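Local coordinates for DUF4785 domain-containing protein (Legionella pneumophila subsp. pneumophila, PDB 4KH9) that is of unknown function but binds calcium and is built of three domains, the central and C-terminal ones related to E-set folds, at residues A[229-243]-A[254-266]. Residues are numbered along the deposited sequence; the frame is centred on the assembly and turned at random. Where two conformers were deposited one is given.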
loop_
_atom_site.group_PDB
_atom_site.type_symbol
_atom_site.label_atom_id
_atom_site.label_comp_id
_atom_site.label_asym_id
_atom_site.label_seq_id
_atom_site.Cartn_x
_atom_site.Cartn_y
_atom_site.Cartn_z
ATOM N N SER A 229 9.603 0.796 12.674
ATOM C CA SER A 229 8.928 -0.385 13.204
ATOM C C SER A 229 9.931 -1.547 13.238
ATOM O O SER A 229 10.696 -1.706 12.291
ATOM C CB SER A 229 7.722 -0.723 12.336
ATOM O OG SER A 229 7.113 -1.936 12.739
ATOM N N GLU A 230 9.961 -2.318 14.323
ATOM C CA GLU A 230 10.904 -3.437 14.456
ATOM C C GLU A 230 10.229 -4.773 14.183
ATOM O O GLU A 230 10.888 -5.815 14.250
ATOM C CB GLU A 230 11.549 -3.455 15.854
ATOM C CG GLU A 230 12.505 -2.296 16.078
ATOM C CD GLU A 230 13.139 -2.268 17.453
ATOM O OE1 GLU A 230 14.099 -3.038 17.681
ATOM O OE2 GLU A 230 12.692 -1.461 18.297
ATOM N N LEU A 231 8.945 -4.741 13.834
ATOM C CA LEU A 231 8.143 -5.925 13.588
ATOM C C LEU A 231 8.266 -6.440 12.168
ATOM O O LEU A 231 8.425 -5.664 11.221
ATOM C CB LEU A 231 6.659 -5.643 13.871
ATOM C CG LEU A 231 6.277 -5.071 15.227
ATOM C CD1 LEU A 231 4.779 -4.875 15.287
ATOM C CD2 LEU A 231 6.740 -5.974 16.398
ATOM N N ASN A 232 8.147 -7.767 12.034
ATOM C CA ASN A 232 8.165 -8.490 10.778
ATOM C C ASN A 232 6.783 -8.298 10.110
ATOM O O ASN A 232 5.763 -8.553 10.738
ATOM C CB ASN A 232 8.520 -9.972 11.045
ATOM C CG ASN A 232 8.408 -10.899 9.859
ATOM O OD1 ASN A 232 8.336 -10.493 8.709
ATOM N ND2 ASN A 232 8.404 -12.193 10.114
ATOM N N ASP A 233 6.754 -7.814 8.865
ATOM C CA ASP A 233 5.488 -7.568 8.165
ATOM C C ASP A 233 4.887 -8.841 7.526
ATOM O O ASP A 233 3.738 -8.795 7.098
ATOM C CB ASP A 233 5.680 -6.483 7.093
ATOM C CG ASP A 233 6.007 -5.113 7.668
ATOM O OD1 ASP A 233 5.629 -4.842 8.834
ATOM O OD2 ASP A 233 6.557 -4.290 6.937
ATOM N N ARG A 234 5.655 -9.953 7.470
ATOM C CA ARG A 234 5.287 -11.272 6.932
ATOM C C ARG A 234 4.637 -11.178 5.515
ATOM O O ARG A 234 3.569 -11.757 5.249
ATOM C CB ARG A 234 4.351 -12.030 7.894
ATOM C CG ARG A 234 4.926 -12.271 9.283
ATOM C CD ARG A 234 4.057 -13.212 10.073
ATOM N NE ARG A 234 4.177 -14.574 9.552
ATOM C CZ ARG A 234 3.510 -15.620 10.021
ATOM N NH1 ARG A 234 2.662 -15.477 11.032
ATOM N NH2 ARG A 234 3.669 -16.816 9.472
ATOM N N GLY A 235 5.304 -10.462 4.624
ATOM C CA GLY A 235 4.855 -10.281 3.247
ATOM C C GLY A 235 3.819 -9.193 3.030
ATOM O O GLY A 235 3.645 -8.744 1.894
ATOM N N GLU A 236 3.154 -8.735 4.111
ATOM C CA GLU A 236 2.109 -7.705 4.033
ATOM C C GLU A 236 2.713 -6.301 3.880
ATOM O O GLU A 236 3.862 -6.051 4.276
ATOM C CB GLU A 236 1.192 -7.753 5.266
ATOM C CG GLU A 236 0.464 -9.066 5.498
ATOM C CD GLU A 236 -0.167 -9.175 6.875
ATOM O OE1 GLU A 236 0.578 -9.175 7.883
ATOM O OE2 GLU A 236 -1.411 -9.296 6.946
ATOM N N ASN A 237 1.930 -5.387 3.291
ATOM C CA ASN A 237 2.361 -4.024 3.051
ATOM C C ASN A 237 1.783 -3.013 4.048
ATOM O O ASN A 237 0.855 -3.296 4.801
ATOM C CB ASN A 237 1.984 -3.592 1.633
ATOM C CG ASN A 237 2.825 -4.236 0.557
ATOM O OD1 ASN A 237 4.039 -4.481 0.712
ATOM N ND2 ASN A 237 2.196 -4.492 -0.568
ATOM N N TRP A 238 2.396 -1.827 4.043
ATOM C CA TRP A 238 1.986 -0.635 4.762
ATOM C C TRP A 238 1.163 0.221 3.848
ATOM O O TRP A 238 1.266 0.093 2.628
ATOM C CB TRP A 238 3.214 0.156 5.230
ATOM C CG TRP A 238 3.954 -0.421 6.386
ATOM C CD1 TRP A 238 4.667 -1.583 6.415
ATOM C CD2 TRP A 238 4.109 0.185 7.679
ATOM N NE1 TRP A 238 5.171 -1.792 7.675
ATOM C CE2 TRP A 238 4.858 -0.711 8.469
ATOM C CE3 TRP A 238 3.593 1.354 8.278
ATOM C CZ2 TRP A 238 5.174 -0.442 9.809
ATOM C CZ3 TRP A 238 3.908 1.619 9.607
ATOM C CH2 TRP A 238 4.692 0.732 10.354
ATOM N N TYR A 239 0.394 1.139 4.440
ATOM C CA TYR A 239 -0.397 2.109 3.726
ATOM C C TYR A 239 -0.225 3.480 4.305
ATOM O O TYR A 239 -0.127 3.668 5.517
ATOM C CB TYR A 239 -1.926 1.754 3.727
ATOM C CG TYR A 239 -2.279 0.630 2.790
ATOM C CD1 TYR A 239 -2.158 -0.703 3.190
ATOM C CD2 TYR A 239 -2.642 0.884 1.467
ATOM C CE1 TYR A 239 -2.404 -1.752 2.299
ATOM C CE2 TYR A 239 -2.910 -0.157 0.577
ATOM C CZ TYR A 239 -2.762 -1.473 0.992
ATOM O OH TYR A 239 -3.016 -2.507 0.130
ATOM N N LEU A 240 -0.165 4.428 3.409
ATOM C CA LEU A 240 -0.316 5.839 3.653
ATOM C C LEU A 240 -1.815 6.108 3.625
ATOM O O LEU A 240 -2.469 5.736 2.648
ATOM C CB LEU A 240 0.445 6.693 2.622
ATOM C CG LEU A 240 0.048 8.186 2.580
ATOM C CD1 LEU A 240 0.444 8.898 3.897
ATOM C CD2 LEU A 240 0.634 8.892 1.358
ATOM N N GLU A 241 -2.368 6.677 4.713
ATOM C CA GLU A 241 -3.795 7.041 4.791
ATOM C C GLU A 241 -3.903 8.528 4.991
ATOM O O GLU A 241 -3.261 9.069 5.896
ATOM C CB GLU A 241 -4.523 6.328 5.967
ATOM C CG GLU A 241 -4.562 4.812 5.955
ATOM C CD GLU A 241 -5.483 4.257 7.029
ATOM O OE1 GLU A 241 -5.667 4.919 8.080
ATOM O OE2 GLU A 241 -5.997 3.132 6.830
ATOM N N THR A 242 -4.660 9.193 4.168
ATOM C CA THR A 242 -4.813 10.629 4.338
ATOM C C THR A 242 -6.280 11.020 4.175
ATOM O O THR A 242 -7.038 10.379 3.427
ATOM C CB THR A 242 -3.885 11.429 3.401
ATOM O OG1 THR A 242 -4.130 12.826 3.576
ATOM C CG2 THR A 242 -4.048 11.066 1.959
ATOM N N ASP A 243 -6.646 12.111 4.863
ATOM C CA ASP A 243 -7.980 12.697 4.885
ATOM C C ASP A 243 -7.841 14.189 4.750
ATOM O O ASP A 243 -7.047 14.814 5.457
ATOM C CB ASP A 243 -8.734 12.307 6.183
ATOM C CG ASP A 243 -10.257 12.323 6.100
ATOM O OD1 ASP A 243 -10.806 12.643 4.999
ATOM O OD2 ASP A 243 -10.906 12.015 7.124
ATOM N N ARG A 254 -14.470 17.056 0.451
ATOM C CA ARG A 254 -13.907 16.028 1.326
ATOM C C ARG A 254 -13.367 14.884 0.504
ATOM O O ARG A 254 -14.090 14.321 -0.321
ATOM C CB ARG A 254 -14.978 15.521 2.313
ATOM C CG ARG A 254 -14.520 14.360 3.153
ATOM C CD ARG A 254 -14.106 14.727 4.540
ATOM N NE ARG A 254 -13.726 13.545 5.320
ATOM C CZ ARG A 254 -14.514 12.922 6.198
ATOM N NH1 ARG A 254 -15.756 13.348 6.410
ATOM N NH2 ARG A 254 -14.066 11.873 6.870
ATOM N N ARG A 255 -12.073 14.560 0.707
ATOM C CA ARG A 255 -11.442 13.446 0.031
ATOM C C ARG A 255 -10.537 12.693 0.993
ATOM O O ARG A 255 -9.856 13.288 1.816
ATOM C CB ARG A 255 -10.634 13.912 -1.205
ATOM C CG ARG A 255 -11.399 14.471 -2.419
ATOM C CD ARG A 255 -12.093 13.391 -3.193
ATOM N NE ARG A 255 -12.975 13.903 -4.252
ATOM C CZ ARG A 255 -14.287 14.108 -4.136
ATOM N NH1 ARG A 255 -14.897 13.937 -2.965
ATOM N NH2 ARG A 255 -14.992 14.510 -5.180
ATOM N N SER A 256 -10.503 11.379 0.861
ATOM C CA SER A 256 -9.593 10.543 1.609
ATOM C C SER A 256 -8.871 9.655 0.617
ATOM O O SER A 256 -9.384 9.390 -0.470
ATOM C CB SER A 256 -10.281 9.756 2.720
ATOM O OG SER A 256 -10.897 8.611 2.187
ATOM N N GLY A 257 -7.642 9.307 0.934
ATOM C CA GLY A 257 -6.833 8.513 0.023
ATOM C C GLY A 257 -5.879 7.589 0.722
ATOM O O GLY A 257 -5.574 7.775 1.897
ATOM N N HIS A 258 -5.442 6.588 -0.034
ATOM C CA HIS A 258 -4.541 5.525 0.387
ATOM C C HIS A 258 -3.504 5.236 -0.669
ATOM O O HIS A 258 -3.800 5.379 -1.861
ATOM C CB HIS A 258 -5.319 4.201 0.640
ATOM C CG HIS A 258 -6.437 4.225 1.642
ATOM N ND1 HIS A 258 -6.258 3.776 2.940
ATOM C CD2 HIS A 258 -7.743 4.524 1.463
ATOM C CE1 HIS A 258 -7.447 3.863 3.520
ATOM N NE2 HIS A 258 -8.371 4.306 2.668
ATOM N N THR A 259 -2.342 4.736 -0.267
ATOM C CA THR A 259 -1.348 4.211 -1.199
ATOM C C THR A 259 -0.481 3.231 -0.393
ATOM O O THR A 259 -0.292 3.379 0.817
ATOM C CB THR A 259 -0.564 5.228 -2.044
ATOM O OG1 THR A 259 -0.100 4.479 -3.182
ATOM C CG2 THR A 259 0.608 5.892 -1.285
ATOM N N ALA A 260 -0.065 2.160 -1.067
ATOM C CA ALA A 260 0.702 1.080 -0.471
ATOM C C ALA A 260 2.192 1.271 -0.689
ATOM O O ALA A 260 2.636 1.815 -1.701
ATOM C CB ALA A 260 0.264 -0.264 -1.065
ATOM N N PHE A 261 2.967 0.765 0.257
ATOM C CA PHE A 261 4.418 0.737 0.149
ATOM C C PHE A 261 4.902 -0.470 0.931
ATOM O O PHE A 261 4.201 -0.965 1.818
ATOM C CB PHE A 261 5.086 2.058 0.606
ATOM C CG PHE A 261 4.891 2.426 2.055
ATOM C CD1 PHE A 261 3.804 3.217 2.455
ATOM C CD2 PHE A 261 5.825 2.039 3.014
ATOM C CE1 PHE A 261 3.639 3.586 3.791
ATOM C CE2 PHE A 261 5.677 2.425 4.347
ATOM C CZ PHE A 261 4.588 3.206 4.726
ATOM N N SER A 262 6.059 -0.991 0.538
ATOM C CA SER A 262 6.658 -2.163 1.186
ATOM C C SER A 262 7.694 -1.717 2.197
ATOM O O SER A 262 8.377 -0.716 1.982
ATOM C CB SER A 262 7.289 -3.075 0.131
ATOM O OG SER A 262 7.914 -4.186 0.743
ATOM N N TYR A 263 7.858 -2.487 3.275
ATOM C CA TYR A 263 8.836 -2.152 4.316
ATOM C C TYR A 263 9.572 -3.409 4.806
ATOM O O TYR A 263 8.921 -4.421 5.022
ATOM C CB TYR A 263 8.127 -1.454 5.487
ATOM C CG TYR A 263 8.995 -1.210 6.702
ATOM C CD1 TYR A 263 9.893 -0.158 6.735
ATOM C CD2 TYR A 263 8.933 -2.054 7.812
ATOM C CE1 TYR A 263 10.686 0.083 7.854
ATOM C CE2 TYR A 263 9.714 -1.816 8.948
ATOM C CZ TYR A 263 10.591 -0.741 8.957
ATOM O OH TYR A 263 11.390 -0.491 10.035
ATOM N N SER A 264 10.902 -3.330 5.049
ATOM C CA SER A 264 11.615 -4.490 5.603
ATOM C C SER A 264 12.665 -4.081 6.653
ATOM O O SER A 264 13.091 -2.934 6.722
ATOM C CB SER A 264 12.283 -5.304 4.497
ATOM O OG SER A 264 13.342 -4.597 3.873
ATOM N N ILE A 265 13.081 -5.046 7.447
ATOM C CA ILE A 265 14.151 -4.909 8.424
ATOM C C ILE A 265 15.440 -5.426 7.740
ATOM O O ILE A 265 15.397 -6.503 7.145
ATOM C CB ILE A 265 13.793 -5.660 9.721
ATOM C CG1 ILE A 265 12.594 -4.976 10.430
ATOM C CG2 ILE A 265 14.986 -5.772 10.672
ATOM C CD1 ILE A 265 11.627 -5.951 10.949
ATOM N N PRO A 266 16.557 -4.678 7.757
ATOM C CA PRO A 266 17.780 -5.164 7.073
ATOM C C PRO A 266 18.440 -6.280 7.893
ATOM O O PRO A 266 19.493 -6.085 8.500
ATOM C CB PRO A 266 18.640 -3.899 6.983
ATOM C CG PRO A 266 18.225 -3.058 8.155
ATOM C CD PRO A 266 16.764 -3.339 8.369
HETATM O O HOH W 1 5.913 -4.184 4.502
#
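W238 and F261 meet as a hydrogen-bonded pair of two antiparallel strands, parts of strands 238-248 and 251-264, the arms of a beta hairpin. CB of W238 sits over one face of the F261 ring, 3.6 Å from its centroid, in a CH-pi contact. The F261 ring reaches this place because CG lies between the backbone N and carbonyl carbon (chi1 63°). The indole and phenyl planes are near parallel but slid apart, with little overlap. Y263 extends the aromatic cluster: its CB packs 3.6 Å from CD1 of W238, and the two side chains run side by side with their rings oblique. Y263 OH donates to S229 O at 2.7 Å, on a carbonyl lone pair. D233 OD2 lies at the edge of the Y263 ring. It also accepts from W238 NE1 at 3.0 Å, in the indole plane, which probably helps to set the rotation of that ring.

On the other face, A260 CB packs 3.6 Å from Y239 CE2. In the conformer given, E241 runs alongside H258, its carboxylate plane turned 82° from the imidazole. Its OE1 pairs with R200. Toward the hairpin turn, R254 grips D243 side-on. NE meets OD1 at 3.1 Å, nearly straight at 173°, and NH2 meets OD2. E51 is a second partner of NH2. The D243 side chain lies about 6 Å from a bound calcium ion.

The hairpin belongs to the central E-set-like domain. Strand 196-202 pairs with the other edge of 238-248. The face bearing L240, T242 and F261 packs on strands 163-168 and 178-186.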